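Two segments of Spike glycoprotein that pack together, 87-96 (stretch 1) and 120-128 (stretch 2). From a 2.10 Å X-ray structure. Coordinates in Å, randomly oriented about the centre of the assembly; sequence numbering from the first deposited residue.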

# COMPACT_ATOMS: atom_id res chain seq x y z
N PHE A 87 5.62 -11.11 -6.73
CA PHE A 87 4.93 -10.13 -5.90
C PHE A 87 3.49 -9.92 -6.36
O PHE A 87 2.55 -10.09 -5.59
CB PHE A 87 5.68 -8.79 -5.92
CG PHE A 87 5.14 -7.77 -4.95
CD1 PHE A 87 4.05 -6.98 -5.27
CD2 PHE A 87 5.74 -7.59 -3.71
CE1 PHE A 87 3.55 -6.04 -4.38
CE2 PHE A 87 5.25 -6.65 -2.82
CZ PHE A 87 4.16 -5.88 -3.15
N SER A 88 3.32 -9.58 -7.64
CA SER A 88 2.00 -9.23 -8.15
C SER A 88 1.15 -10.45 -8.47
O SER A 88 -0.08 -10.36 -8.54
CB SER A 88 2.13 -8.35 -9.40
OG SER A 88 2.96 -8.96 -10.38
N LEU A 89 1.79 -11.59 -8.68
CA LEU A 89 1.06 -12.81 -8.99
C LEU A 89 0.57 -13.51 -7.73
O LEU A 89 -0.48 -14.15 -7.74
CB LEU A 89 1.91 -13.76 -9.83
CG LEU A 89 2.20 -13.35 -11.27
CD1 LEU A 89 3.11 -14.36 -11.94
CD2 LEU A 89 0.91 -13.18 -12.06
N TYR A 90 1.33 -13.40 -6.64
CA TYR A 90 1.04 -14.22 -5.47
C TYR A 90 0.87 -13.47 -4.15
O TYR A 90 0.61 -14.09 -3.12
CB TYR A 90 2.13 -15.27 -5.30
CG TYR A 90 2.42 -16.08 -6.55
CD1 TYR A 90 1.50 -17.00 -7.04
CD2 TYR A 90 3.62 -15.93 -7.23
CE1 TYR A 90 1.77 -17.74 -8.17
CE2 TYR A 90 3.90 -16.66 -8.37
CZ TYR A 90 2.96 -17.57 -8.84
OH TYR A 90 3.23 -18.31 -9.97
N ASN A 91 1.01 -12.15 -4.15
CA ASN A 91 0.99 -11.41 -2.89
C ASN A 91 0.09 -10.18 -2.88
O ASN A 91 -0.86 -10.11 -2.10
CB ASN A 91 2.41 -10.99 -2.51
CG ASN A 91 3.32 -12.18 -2.29
OD1 ASN A 91 3.49 -12.66 -1.17
ND2 ASN A 91 3.90 -12.69 -3.38
N TYR A 92 0.39 -9.21 -3.74
CA TYR A 92 -0.44 -8.01 -3.86
C TYR A 92 -0.49 -7.54 -5.30
O TYR A 92 0.55 -7.37 -5.94
CB TYR A 92 0.08 -6.89 -2.96
CG TYR A 92 -0.78 -5.65 -3.00
CD1 TYR A 92 -1.82 -5.47 -2.11
CD2 TYR A 92 -0.56 -4.65 -3.95
CE1 TYR A 92 -2.62 -4.34 -2.16
CE2 TYR A 92 -1.35 -3.52 -4.01
CZ TYR A 92 -2.38 -3.37 -3.10
OH TYR A 92 -3.17 -2.25 -3.15
N ALA A 93 -1.69 -7.30 -5.81
CA ALA A 93 -1.87 -6.86 -7.19
C ALA A 93 -2.78 -5.64 -7.28
O ALA A 93 -3.82 -5.58 -6.63
CB ALA A 93 -2.43 -7.99 -8.04
N LEU A 94 -2.38 -4.66 -8.09
CA LEU A 94 -3.21 -3.49 -8.34
C LEU A 94 -4.53 -3.87 -8.99
O LEU A 94 -4.58 -4.81 -9.79
CB LEU A 94 -2.46 -2.48 -9.22
CG LEU A 94 -1.25 -1.81 -8.59
CD1 LEU A 94 -0.56 -0.92 -9.60
CD2 LEU A 94 -1.67 -1.02 -7.36
N PRO A 95 -5.61 -3.16 -8.66
CA PRO A 95 -6.89 -3.43 -9.30
C PRO A 95 -6.91 -2.91 -10.73
O PRO A 95 -6.05 -2.11 -11.10
CB PRO A 95 -7.89 -2.68 -8.42
CG PRO A 95 -7.11 -1.54 -7.88
CD PRO A 95 -5.71 -2.06 -7.68
N ASP A 96 -7.88 -3.35 -11.52
CA ASP A 96 -8.04 -2.85 -12.88
C ASP A 96 -8.41 -1.37 -12.84
O ASP A 96 -9.16 -0.94 -11.96
CB ASP A 96 -9.11 -3.64 -13.64
CG ASP A 96 -8.79 -5.13 -13.70
OD1 ASP A 96 -9.67 -5.94 -13.37
OD2 ASP A 96 -7.65 -5.48 -14.09
N PRO A 120 -1.72 -18.54 -7.16
CA PRO A 120 -2.09 -17.23 -7.71
C PRO A 120 -3.21 -16.53 -6.97
O PRO A 120 -4.16 -17.18 -6.53
CB PRO A 120 -2.53 -17.56 -9.14
CG PRO A 120 -1.83 -18.82 -9.47
CD PRO A 120 -1.78 -19.60 -8.18
N ILE A 121 -3.11 -15.21 -6.84
CA ILE A 121 -4.19 -14.41 -6.30
C ILE A 121 -4.85 -13.61 -7.42
O ILE A 121 -4.30 -13.48 -8.51
CB ILE A 121 -3.70 -13.43 -5.21
CG1 ILE A 121 -2.77 -12.38 -5.83
CG2 ILE A 121 -3.00 -14.19 -4.09
CD1 ILE A 121 -2.52 -11.19 -4.94
N LYS A 122 -6.04 -13.09 -7.14
CA LYS A 122 -6.72 -12.19 -8.07
C LYS A 122 -6.31 -10.75 -7.76
O LYS A 122 -5.87 -10.45 -6.65
CB LYS A 122 -8.23 -12.35 -7.95
CG LYS A 122 -8.73 -13.73 -8.33
CD LYS A 122 -9.98 -14.11 -7.55
CE LYS A 122 -10.42 -15.53 -7.87
NZ LYS A 122 -10.93 -15.66 -9.26
N PRO A 123 -6.41 -9.86 -8.76
CA PRO A 123 -6.16 -8.43 -8.51
C PRO A 123 -6.95 -7.91 -7.32
O PRO A 123 -8.15 -8.19 -7.21
CB PRO A 123 -6.61 -7.77 -9.82
CG PRO A 123 -6.35 -8.81 -10.85
CD PRO A 123 -6.67 -10.13 -10.19
N GLY A 124 -6.29 -7.18 -6.43
CA GLY A 124 -6.91 -6.68 -5.22
C GLY A 124 -7.06 -7.75 -4.15
O GLY A 124 -7.59 -7.49 -3.07
N GLY A 125 -6.58 -8.96 -4.44
CA GLY A 125 -6.74 -10.08 -3.54
C GLY A 125 -5.54 -10.35 -2.65
O GLY A 125 -4.59 -9.56 -2.61
N ARG A 126 -5.58 -11.47 -1.94
CA ARG A 126 -4.53 -11.83 -0.98
C ARG A 126 -4.50 -13.33 -0.77
O ARG A 126 -5.46 -14.03 -1.09
CB ARG A 126 -4.76 -11.12 0.36
CG ARG A 126 -6.08 -11.50 1.03
CD ARG A 126 -6.13 -11.10 2.50
NE ARG A 126 -6.16 -9.65 2.69
CZ ARG A 126 -5.11 -8.91 3.00
NH1 ARG A 126 -3.92 -9.49 3.17
NH2 ARG A 126 -5.23 -7.60 3.16
N GLN A 127 -3.40 -13.83 -0.22
CA GLN A 127 -3.37 -15.21 0.26
C GLN A 127 -4.28 -15.30 1.47
O GLN A 127 -4.26 -14.42 2.33
CB GLN A 127 -1.94 -15.63 0.62
CG GLN A 127 -0.96 -15.58 -0.54
CD GLN A 127 -1.22 -16.65 -1.59
OE1 GLN A 127 -1.97 -17.60 -1.35
NE2 GLN A 127 -0.58 -16.51 -2.74
N SER A 128 -5.09 -16.35 1.54
CA SER A 128 -6.07 -16.47 2.61
C SER A 128 -5.86 -17.74 3.45
O SER A 128 -6.37 -17.84 4.57
CB SER A 128 -7.49 -16.45 2.05
OG SER A 128 -7.67 -17.44 1.04
O HOH W 1 -1.14 -12.09 -0.13
O HOH W 2 -3.90 -7.32 -3.93

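Contact between the end of a helix with the loop that follows it (87-96) and an irregular segment (120-128) of Spike glycoprotein; the two stretches bury 504 Å² between them, both sides summed. Three direct hydrogen bonds cross the contact, and in each the first stretch supplies a backbone carbonyl. Ile 121 N donates to Leu 89 O (3.0 Å) with an N-H...O angle of 171°, close to linear. Gln 127 NE2 reaches Tyr 90 O at 2.7 Å and 162°; its side chain is m at both chi1 and chi2, and its CA-to-CB bond points sideways to the other stretch, but the end of the side chain comes nearer. Gly 124 N donates to Ala 93 O (2.9 Å, 148°), a more bent approach. The first two acceptors lie in the last turn of the helix, where carbonyls lack the amide partners a continuing helix would provide; Asn 91 is the first residue to leave helical phi/psi. Leu 89 O also receives a CA-H...O contact from Pro 120 CA (3.5 Å), so two neighbouring residues converge on one oxygen.

Two waters extend the polar pairing where the backbones stand farther apart. Water 1 donates to Asn 91 O (2.8 Å) and accepts from Gln 127 N (2.9 Å). Water 2 accepts from Ala 93 N (2.9 Å) and donates to Gly 125 O (2.7 Å). Ala 93 is thus tied to the second stretch through both backbone polar atoms, its carbonyl directly and its amide through water.

Lys 122 to Gly 125 form a type II beta turn, closed by Gly 125 N to Lys 122 O (2.8 Å). The turn presents Gly 124 N to Ala 93 O. Gly 124 has phi/psi of 77/2°, and its positive phi favours glycine; at Gly 125, an ideal CB would lie 2.7 Å from Lys 122 O, a clash within the turn itself.

Apolar packing involves Ile 121, Ala 93, Tyr 90 and two prolines. The CA-to-CB bond of Ile 121 (chi1 p, chi2 t) points sideways, but the end of the side chain comes nearer the first stretch, with CD1 3.5 Å from Asn 91 O and 3.7 Å from Tyr 92 N, so much of its packing is against backbone. Ala 93, whose CA-to-CB bond points toward the second stretch, places CB 3.8 Å from Pro 123 CA and 4.5 Å from Ile 121 CD1. Pro 123 CB also lies 3.6 Å from Leu 94 O. At the helix end, the Tyr 90 ring meets Pro 120 N at its edge, near the ring plane (Tyr 90 CD1 to Pro 120 N, 3.6 Å), while Tyr 90 CE1 packs 4.0 Å from Pro 120 CG.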